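Local coordinates for protein RickCE (Rickettsia bellii, PDB 5HAM) that is an effector protease of the CE clan that acts as a deubiquitinase, probably cleaving ubiquitin chains with a catalytic cysteine, at residues P31-R36 and D119-A124; Y48-E53 and A97-L102; C211-V216 and R241-H246. One frame throughout, in Å; residues are numbered along the deposited sequence.

The contacts run from a helical extension to the core of the catalytic fold. Contacts 1 and 2 share helix 96-130: near its start it holds the turn after helix 42-49, and further on it packs against strand 27-34. Their centres lie about 32 Å apart, contact 2 nested in the chain loop closed by contact 1. Contact 3 lies, centre to centre, about 22 Å from contact 1 and about 45 Å from contact 2, which is on the opposite side of the chain's centre. Its helix 211-223 begins with Cys211, which takes no part in the packing but, from its place in a CE-clan fold, is probably the nucleophile, so contact 2 is remote from the likely active site.

Contact 1: P31-R36 and D119-A124; sequences PAITFR and DILNRA
The flat groups that meet here are the backbone carbonyls of Pro31 and Ala32, beside the puckered (C-gamma endo) pyrrolidine ring of Pro31; no aromatic ring or guanidinium takes part. Both carbonyl oxygens abut methyls of Ile120: Pro31 O lies 3.5 Å from Ile120 CG2, and Ala32 O lies 3.5 Å from Ile120 CD1. The proline ring crosses the isoleucine obliquely, its CG 4.0 Å from Ile120 CG1. Ile120 points from the helix at the chain 31-36, with CG2 anti to its backbone N (CG1 at chi1 -66°), and thus spreads its two branches over consecutive residues. Ile33 runs past it in the opposite direction, CG1 sitting 3.9 Å from Ile120 CG2. Further along, Ile33 CD1 comes within 4.3 Å of Leu121 CG. The side chains meet by apolar packing, with no polar pairing between the segments. Polar ties are made one residue on, where Thr34 O and OG1 bond to Asn117 and Gln113 of the same helix. Ile33 also bonds through its backbone to Pro139 and Glu141. This is a beta-alpha-beta crossover with an enlarged helical connection, whose last helix, 96-130, lies against edge strand 27-34 and leads into its parallel neighbour, strand 135-141.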
loop_
_atom_site.group_PDB
_atom_site.type_symbol
_atom_site.label_atom_id
_atom_site.label_comp_id
_atom_site.label_asym_id
_atom_site.label_seq_id
_atom_site.Cartn_x
_atom_site.Cartn_y
_atom_site.Cartn_z
ATOM N N PRO A 31 10.080 5.493 -2.949
ATOM C CA PRO A 31 8.835 5.134 -3.634
ATOM C C PRO A 31 8.039 4.143 -2.790
ATOM O O PRO A 31 8.617 3.471 -1.942
ATOM C CB PRO A 31 9.322 4.484 -4.932
ATOM C CG PRO A 31 10.753 4.155 -4.704
ATOM C CD PRO A 31 11.271 5.161 -3.746
ATOM N N ALA A 32 6.732 4.067 -3.003
ATOM C CA ALA A 32 5.889 3.209 -2.178
ATOM C C ALA A 32 6.194 1.732 -2.293
ATOM O O ALA A 32 6.401 1.209 -3.385
ATOM C CB ALA A 32 4.407 3.449 -2.484
ATOM N N ILE A 33 6.214 1.065 -1.148
ATOM C CA ILE A 33 6.088 -0.373 -1.115
ATOM C C ILE A 33 4.604 -0.695 -1.216
ATOM O O ILE A 33 3.790 -0.112 -0.506
ATOM C CB ILE A 33 6.643 -0.933 0.179
ATOM C CG1 ILE A 33 8.175 -1.020 0.093
ATOM C CG2 ILE A 33 6.026 -2.310 0.486
ATOM C CD1 ILE A 33 8.829 -1.320 1.438
ATOM N N THR A 34 4.247 -1.597 -2.119
ATOM C CA THR A 34 2.840 -1.929 -2.337
ATOM C C THR A 34 2.583 -3.427 -2.222
ATOM O O THR A 34 3.327 -4.257 -2.747
ATOM C CB THR A 34 2.327 -1.422 -3.713
ATOM O OG1 THR A 34 2.999 -2.115 -4.762
ATOM C CG2 THR A 34 2.610 0.066 -3.884
ATOM N N PHE A 35 1.525 -3.773 -1.511
ATOM C CA PHE A 35 1.130 -5.159 -1.396
ATOM C C PHE A 35 -0.216 -5.341 -2.054
ATOM O O PHE A 35 -1.083 -4.453 -1.995
ATOM C CB PHE A 35 0.972 -5.555 0.063
ATOM C CG PHE A 35 2.240 -5.511 0.856
ATOM C CD1 PHE A 35 3.208 -6.489 0.690
ATOM C CD2 PHE A 35 2.444 -4.523 1.803
ATOM C CE1 PHE A 35 4.366 -6.468 1.433
ATOM C CE2 PHE A 35 3.603 -4.500 2.547
ATOM C CZ PHE A 35 4.569 -5.471 2.358
ATOM N N ARG A 36 -0.406 -6.501 -2.667
ATOM C CA ARG A 36 -1.729 -6.886 -3.086
ATOM C C ARG A 36 -2.478 -7.248 -1.809
ATOM O O ARG A 36 -1.854 -7.589 -0.800
ATOM C CB ARG A 36 -1.640 -8.061 -4.046
ATOM C CG ARG A 36 -0.977 -7.701 -5.389
ATOM C CD ARG A 36 -0.055 -8.827 -5.869
ATOM N NE ARG A 36 -0.571 -10.108 -5.410
ATOM C CZ ARG A 36 0.126 -11.028 -4.754
ATOM N NH1 ARG A 36 -0.494 -12.130 -4.383
ATOM N NH2 ARG A 36 1.418 -10.860 -4.475
ATOM N N ASP A 119 13.804 -4.160 -2.941
ATOM C CA ASP A 119 14.778 -3.146 -3.339
ATOM C C ASP A 119 14.561 -1.802 -2.645
ATOM O O ASP A 119 15.518 -1.116 -2.290
ATOM C CB ASP A 119 14.831 -3.002 -4.858
ATOM C CG ASP A 119 15.357 -4.257 -5.533
ATOM O OD1 ASP A 119 16.141 -5.000 -4.896
ATOM O OD2 ASP A 119 14.990 -4.509 -6.696
ATOM N N ILE A 120 13.307 -1.441 -2.412
ATOM C CA ILE A 120 13.002 -0.196 -1.721
ATOM C C ILE A 120 13.443 -0.256 -0.262
ATOM O O ILE A 120 14.060 0.674 0.251
ATOM C CB ILE A 120 11.519 0.124 -1.839
ATOM C CG1 ILE A 120 11.172 0.412 -3.308
ATOM C CG2 ILE A 120 11.156 1.291 -0.948
ATOM C CD1 ILE A 120 9.712 0.177 -3.658
ATOM N N LEU A 121 13.158 -1.366 0.399
ATOM C CA LEU A 121 13.636 -1.557 1.753
ATOM C C LEU A 121 15.156 -1.517 1.824
ATOM O O LEU A 121 15.732 -0.902 2.724
ATOM C CB LEU A 121 13.157 -2.891 2.283
ATOM C CG LEU A 121 12.251 -2.823 3.502
ATOM C CD1 LEU A 121 12.050 -4.237 4.068
ATOM C CD2 LEU A 121 12.836 -1.846 4.535
ATOM N N ASN A 122 15.812 -2.186 0.881
ATOM C CA ASN A 122 17.273 -2.157 0.839
ATOM C C ASN A 122 17.876 -0.782 0.527
ATOM O O ASN A 122 18.867 -0.386 1.141
ATOM C CB ASN A 122 17.820 -3.206 -0.126
ATOM C CG ASN A 122 17.992 -4.557 0.534
ATOM O OD1 ASN A 122 18.364 -4.637 1.709
ATOM N ND2 ASN A 122 17.708 -5.628 -0.211
ATOM N N ARG A 123 17.281 -0.068 -0.428
ATOM C CA ARG A 123 17.729 1.277 -0.765
ATOM C C ARG A 123 17.579 2.196 0.452
ATOM O O ARG A 123 18.471 2.978 0.758
ATOM C CB ARG A 123 16.951 1.828 -1.962
ATOM C CG ARG A 123 17.369 3.236 -2.382
ATOM C CD ARG A 123 18.882 3.311 -2.643
ATOM N NE ARG A 123 19.347 4.651 -3.000
ATOM C CZ ARG A 123 20.628 4.986 -3.120
ATOM N NH1 ARG A 123 21.572 4.080 -2.905
ATOM N NH2 ARG A 123 20.971 6.225 -3.448
ATOM N N ALA A 124 16.460 2.071 1.153
ATOM C CA ALA A 124 16.207 2.872 2.340
ATOM C C ALA A 124 17.290 2.609 3.370
ATOM O O ALA A 124 17.820 3.539 3.992
ATOM C CB ALA A 124 14.813 2.571 2.914
#

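Contact 2: Y48-E53 and A97-L102; sequences YTAKGE and AEREKL
Arg99 grips one carbonyl end-on: NH1 and NH2 both donate to Ala50 O, each at 2.7 Å. The NH1 bond arrives nearly along the C=O axis, whereas the NH2 bond falls on a lone pair in the carbonyl plane; Ala50 O lies close to the guanidinium plane. Both are bent, with N-H...O angles of 141° and 142°. Arg99 NE bonds to Asp47 O and NH1 makes a salt bridge with Asp96, so Ala50 O, Asp47 O and Asp96 limit its rotation. Tyr48 O sits 3.4 Å above one guanidinium face, over its centre. Bent at chi3 (65°), the arginine places its charge at the carboxyl end of helix 42-49, where it probably complements the negative end of the helix dipole. This joins the turn between helices 42-49 and 52-69 to the start of helix 96-130. Beside it, Lys51 NZ bonds to Thr49 O at 2.7 Å. Outward, Tyr48 O meets Arg99 CB at 3.3 Å, and Tyr48 CB and CD1 each lie 3.5 Å from Arg99 O. The Tyr48 and Leu102 side chains cross at about a right angle, CE1 3.9 Å from Leu102 CB, and Ile91 of helix 75-93 touches both.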
loop_
_atom_site.group_PDB
_atom_site.type_symbol
_atom_site.label_atom_id
_atom_site.label_comp_id
_atom_site.label_asym_id
_atom_site.label_seq_id
_atom_site.Cartn_x
_atom_site.Cartn_y
_atom_site.Cartn_z
ATOM N N TYR A 48 -6.857 -19.865 -15.799
ATOM C CA TYR A 48 -5.941 -19.780 -16.928
ATOM C C TYR A 48 -5.473 -21.149 -17.447
ATOM O O TYR A 48 -5.172 -21.288 -18.627
ATOM C CB TYR A 48 -4.730 -18.927 -16.562
ATOM C CG TYR A 48 -5.068 -17.587 -15.931
ATOM C CD1 TYR A 48 -5.431 -16.493 -16.713
ATOM C CD2 TYR A 48 -5.002 -17.412 -14.558
ATOM C CE1 TYR A 48 -5.720 -15.286 -16.151
ATOM C CE2 TYR A 48 -5.295 -16.203 -13.985
ATOM C CZ TYR A 48 -5.650 -15.140 -14.786
ATOM O OH TYR A 48 -5.940 -13.927 -14.210
ATOM N N THR A 49 -5.417 -22.154 -16.574
ATOM C CA THR A 49 -4.778 -23.427 -16.918
ATOM C C THR A 49 -5.732 -24.584 -17.193
ATOM O O THR A 49 -5.341 -25.559 -17.836
ATOM C CB THR A 49 -3.771 -23.883 -15.824
ATOM O OG1 THR A 49 -4.459 -24.069 -14.582
ATOM C CG2 THR A 49 -2.657 -22.861 -15.629
ATOM N N ALA A 50 -6.962 -24.493 -16.691
ATOM C CA ALA A 50 -7.949 -25.553 -16.897
ATOM C C ALA A 50 -8.344 -25.674 -18.355
ATOM O O ALA A 50 -8.565 -24.682 -19.055
ATOM C CB ALA A 50 -9.187 -25.339 -16.037
ATOM N N LYS A 51 -8.408 -26.914 -18.810
ATOM C CA LYS A 51 -8.731 -27.220 -20.186
ATOM C C LYS A 51 -9.835 -28.274 -20.172
ATOM O O LYS A 51 -10.127 -28.859 -19.118
ATOM C CB LYS A 51 -7.470 -27.721 -20.888
ATOM C CG LYS A 51 -6.312 -26.778 -20.673
ATOM C CD LYS A 51 -5.092 -27.116 -21.495
ATOM C CE LYS A 51 -4.086 -25.976 -21.396
ATOM N NZ LYS A 51 -3.732 -25.620 -19.988
ATOM N N GLY A 52 -10.464 -28.491 -21.323
ATOM C CA GLY A 52 -11.460 -29.540 -21.459
ATOM C C GLY A 52 -12.602 -29.467 -20.464
ATOM O O GLY A 52 -13.271 -28.443 -20.330
ATOM N N GLU A 53 -12.825 -30.557 -19.746
ATOM C CA GLU A 53 -13.967 -30.615 -18.854
ATOM C C GLU A 53 -13.774 -29.774 -17.602
ATOM O O GLU A 53 -14.721 -29.141 -17.141
ATOM C CB GLU A 53 -14.302 -32.058 -18.487
ATOM C CG GLU A 53 -15.467 -32.184 -17.545
ATOM C CD GLU A 53 -16.792 -32.141 -18.265
ATOM O OE1 GLU A 53 -16.802 -31.961 -19.504
ATOM O OE2 GLU A 53 -17.828 -32.302 -17.586
ATOM N N ALA A 97 -3.714 -20.817 -25.269
ATOM C CA ALA A 97 -2.450 -20.112 -25.414
ATOM C C ALA A 97 -2.510 -18.703 -24.826
ATOM O O ALA A 97 -1.574 -18.264 -24.163
ATOM C CB ALA A 97 -2.049 -20.056 -26.865
ATOM N N GLU A 98 -3.608 -17.992 -25.051
ATOM C CA GLU A 98 -3.697 -16.647 -24.506
ATOM C C GLU A 98 -3.956 -16.672 -23.008
ATOM O O GLU A 98 -3.517 -15.780 -22.284
ATOM C CB GLU A 98 -4.739 -15.796 -25.234
ATOM C CG GLU A 98 -4.459 -14.280 -25.132
ATOM C CD GLU A 98 -3.269 -13.809 -25.994
ATOM O OE1 GLU A 98 -2.958 -12.598 -25.951
ATOM O OE2 GLU A 98 -2.653 -14.632 -26.724
ATOM N N ARG A 99 -4.651 -17.698 -22.530
ATOM C CA ARG A 99 -4.898 -17.779 -21.105
ATOM C C ARG A 99 -3.570 -18.024 -20.403
ATOM O O ARG A 99 -3.294 -17.448 -19.341
ATOM C CB ARG A 99 -5.940 -18.853 -20.770
ATOM C CG ARG A 99 -7.351 -18.474 -21.190
ATOM C CD ARG A 99 -8.255 -19.704 -21.243
ATOM N NE ARG A 99 -8.448 -20.309 -19.924
ATOM C CZ ARG A 99 -8.394 -21.619 -19.667
ATOM N NH1 ARG A 99 -8.148 -22.501 -20.631
ATOM N NH2 ARG A 99 -8.583 -22.049 -18.429
ATOM N N GLU A 100 -2.734 -18.846 -21.031
ATOM C CA GLU A 100 -1.382 -19.094 -20.545
ATOM C C GLU A 100 -0.514 -17.823 -20.444
ATOM O O GLU A 100 0.158 -17.614 -19.425
ATOM C CB GLU A 100 -0.695 -20.150 -21.411
ATOM C CG GLU A 100 0.556 -20.739 -20.789
ATOM C CD GLU A 100 0.277 -21.426 -19.469
ATOM O OE1 GLU A 100 -0.798 -22.057 -19.341
ATOM O OE2 GLU A 100 1.125 -21.326 -18.557
ATOM N N LYS A 101 -0.534 -16.976 -21.478
ATOM C CA LYS A 101 0.227 -15.715 -21.452
ATOM C C LYS A 101 -0.289 -14.799 -20.351
ATOM O O LYS A 101 0.471 -14.124 -19.663
ATOM C CB LYS A 101 0.104 -14.971 -22.785
ATOM C CG LYS A 101 0.478 -15.796 -24.004
ATOM C CD LYS A 101 0.309 -14.994 -25.298
ATOM C CE LYS A 101 0.737 -15.796 -26.526
ATOM N NZ LYS A 101 0.504 -15.060 -27.808
ATOM N N LEU A 102 -1.605 -14.777 -20.197
ATOM C CA LEU A 102 -2.229 -13.940 -19.195
ATOM C C LEU A 102 -1.731 -14.351 -17.811
ATOM O O LEU A 102 -1.356 -13.511 -17.001
ATOM C CB LEU A 102 -3.745 -14.084 -19.308
ATOM C CG LEU A 102 -4.594 -12.828 -19.495
ATOM C CD1 LEU A 102 -3.894 -11.774 -20.354
ATOM C CD2 LEU A 102 -5.924 -13.219 -20.103
#

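Contact 3: C211-V216 and R241-H246; sequences CGVFTV and RLREHH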
loop_
_atom_site.group_PDB
_atom_site.type_symbol
_atom_site.label_atom_id
_atom_site.label_comp_id
_atom_site.label_asym_id
_atom_site.label_seq_id
_atom_site.Cartn_x
_atom_site.Cartn_y
_atom_site.Cartn_z
ATOM N N CYS A 211 -6.345 7.916 5.244
ATOM C CA CYS A 211 -5.046 7.206 5.248
ATOM C C CYS A 211 -3.876 7.978 4.664
ATOM O O CYS A 211 -2.795 7.997 5.247
ATOM C CB CYS A 211 -5.146 5.852 4.538
ATOM S SG CYS A 211 -6.106 4.656 5.479
ATOM N N GLY A 212 -4.074 8.611 3.515
ATOM C CA GLY A 212 -2.991 9.356 2.898
ATOM C C GLY A 212 -2.668 10.638 3.650
ATOM O O GLY A 212 -1.502 11.063 3.710
ATOM N N VAL A 213 -3.698 11.254 4.231
ATOM C CA VAL A 213 -3.502 12.480 4.990
ATOM C C VAL A 213 -2.548 12.216 6.153
ATOM O O VAL A 213 -1.551 12.921 6.320
ATOM C CB VAL A 213 -4.848 13.040 5.532
ATOM C CG1 VAL A 213 -4.657 14.434 6.084
ATOM C CG2 VAL A 213 -5.902 13.060 4.434
ATOM N N PHE A 214 -2.846 11.177 6.933
ATOM C CA PHE A 214 -2.046 10.827 8.108
ATOM C C PHE A 214 -0.726 10.123 7.798
ATOM O O PHE A 214 0.249 10.260 8.550
ATOM C CB PHE A 214 -2.873 10.008 9.097
ATOM C CG PHE A 214 -3.805 10.839 9.912
ATOM C CD1 PHE A 214 -3.355 11.480 11.058
ATOM C CD2 PHE A 214 -5.130 11.004 9.516
ATOM C CE1 PHE A 214 -4.196 12.259 11.813
ATOM C CE2 PHE A 214 -5.985 11.791 10.259
ATOM C CZ PHE A 214 -5.515 12.426 11.417
ATOM N N THR A 215 -0.697 9.346 6.717
ATOM C CA THR A 215 0.548 8.776 6.237
ATOM C C THR A 215 1.587 9.881 6.083
ATOM O O THR A 215 2.728 9.743 6.509
ATOM C CB THR A 215 0.348 8.073 4.882
ATOM O OG1 THR A 215 -0.323 6.826 5.093
ATOM C CG2 THR A 215 1.691 7.808 4.198
ATOM N N VAL A 216 1.173 10.993 5.495
ATOM C CA VAL A 216 2.091 12.084 5.258
ATOM C C VAL A 216 2.520 12.700 6.581
ATOM O O VAL A 216 3.708 12.881 6.839
ATOM C CB VAL A 216 1.452 13.170 4.352
ATOM C CG1 VAL A 216 2.294 14.470 4.359
ATOM C CG2 VAL A 216 1.225 12.624 2.921
ATOM N N ARG A 241 -8.327 19.580 8.547
ATOM C CA ARG A 241 -7.357 20.673 8.631
ATOM C C ARG A 241 -6.021 20.267 8.007
ATOM O O ARG A 241 -5.360 21.068 7.339
ATOM C CB ARG A 241 -7.150 21.108 10.085
ATOM C CG ARG A 241 -8.445 21.328 10.865
ATOM C CD ARG A 241 -8.155 21.473 12.362
ATOM N NE ARG A 241 -9.058 20.688 13.205
ATOM C CZ ARG A 241 -10.246 21.112 13.635
ATOM N NH1 ARG A 241 -10.689 22.321 13.300
ATOM N NH2 ARG A 241 -10.994 20.325 14.402
ATOM N N LEU A 242 -5.628 19.019 8.233
ATOM C CA LEU A 242 -4.406 18.502 7.648
ATOM C C LEU A 242 -4.542 18.505 6.132
ATOM O O LEU A 242 -3.624 18.914 5.415
ATOM C CB LEU A 242 -4.128 17.091 8.149
ATOM C CG LEU A 242 -3.493 16.903 9.525
ATOM C CD1 LEU A 242 -3.467 15.409 9.880
ATOM C CD2 LEU A 242 -2.085 17.482 9.522
ATOM N N ARG A 243 -5.703 18.069 5.655
ATOM C CA ARG A 243 -5.972 17.997 4.219
ATOM C C ARG A 243 -5.950 19.393 3.570
ATOM O O ARG A 243 -5.389 19.581 2.482
ATOM C CB ARG A 243 -7.308 17.284 3.960
ATOM C CG ARG A 243 -7.568 16.975 2.508
ATOM C CD ARG A 243 -8.969 16.458 2.285
ATOM N NE ARG A 243 -9.153 15.075 2.720
ATOM C CZ ARG A 243 -9.035 14.023 1.911
ATOM N NH1 ARG A 243 -9.233 12.799 2.377
ATOM N NH2 ARG A 243 -8.716 14.200 0.633
ATOM N N GLU A 244 -6.558 20.364 4.248
ATOM C CA GLU A 244 -6.553 21.740 3.776
ATOM C C GLU A 244 -5.121 22.203 3.700
ATOM O O GLU A 244 -4.672 22.693 2.673
ATOM C CB GLU A 244 -7.362 22.645 4.708
ATOM C CG GLU A 244 -8.870 22.446 4.588
ATOM C CD GLU A 244 -9.673 23.186 5.655
ATOM O OE1 GLU A 244 -9.129 24.096 6.321
ATOM O OE2 GLU A 244 -10.862 22.848 5.827
ATOM N N HIS A 245 -4.403 22.006 4.798
ATOM C CA HIS A 245 -3.001 22.358 4.883
ATOM C C HIS A 245 -2.200 21.716 3.755
ATOM O O HIS A 245 -1.405 22.387 3.099
ATOM C CB HIS A 245 -2.463 21.940 6.250
ATOM C CG HIS A 245 -1.011 22.292 6.469
ATOM N ND1 HIS A 245 -0.563 23.587 6.439
ATOM C CD2 HIS A 245 0.048 21.501 6.720
ATOM C CE1 HIS A 245 0.751 23.580 6.660
ATOM N NE2 HIS A 245 1.145 22.346 6.837
ATOM N N HIS A 246 -2.415 20.420 3.529
ATOM C CA HIS A 246 -1.745 19.696 2.447
ATOM C C HIS A 246 -2.059 20.294 1.079
ATOM O O HIS A 246 -1.196 20.347 0.208
ATOM C CB HIS A 246 -2.173 18.230 2.421
ATOM C CG HIS A 246 -1.650 17.430 3.571
ATOM N ND1 HIS A 246 -2.078 16.148 3.820
ATOM C CD2 HIS A 246 -0.743 17.721 4.525
ATOM C CE1 HIS A 246 -1.447 15.676 4.889
ATOM N NE2 HIS A 246 -0.627 16.622 5.330
#
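Val213 stands at the centre of the interface, its two methyls turned to different partners. CG1, anti to the backbone N (chi1 -169°), presses on Leu242 CB at 3.4 Å and on His246 CE1 at 3.6 Å. CG2 lies over one face of the Arg243 guanidinium, 3.9 Å from NH1, the two side chains crossing at about a right angle. Leu242 points at the other helix and sends CD1 over a face of the Phe214 ring, 4.0 Å from its centroid and 22° off the normal, a CH-pi contact set toward the rim. His246 turns its edge to the backbone, CE1 lying 3.1 Å from Val213 O, and meets Val216 tip to tip. Leu242 O, from its own helix, sits over one face of that imidazole. Polar ends are satisfied farther out: His246 ND1 by Tyr9 OH, and Arg243 NH2 by Tyr7 O and Trp261 O, with Tyr7 also making a cation-pi contact to the arginine. The segments cross at 74°. Helix 211-223, opened by the probable nucleophile Cys211, packs on helix 238-251 and also touches strand 147-155, where Trp147 meets Cys211 and Thr215, while Leu17 of helix 11-20 touches Val216 and His246.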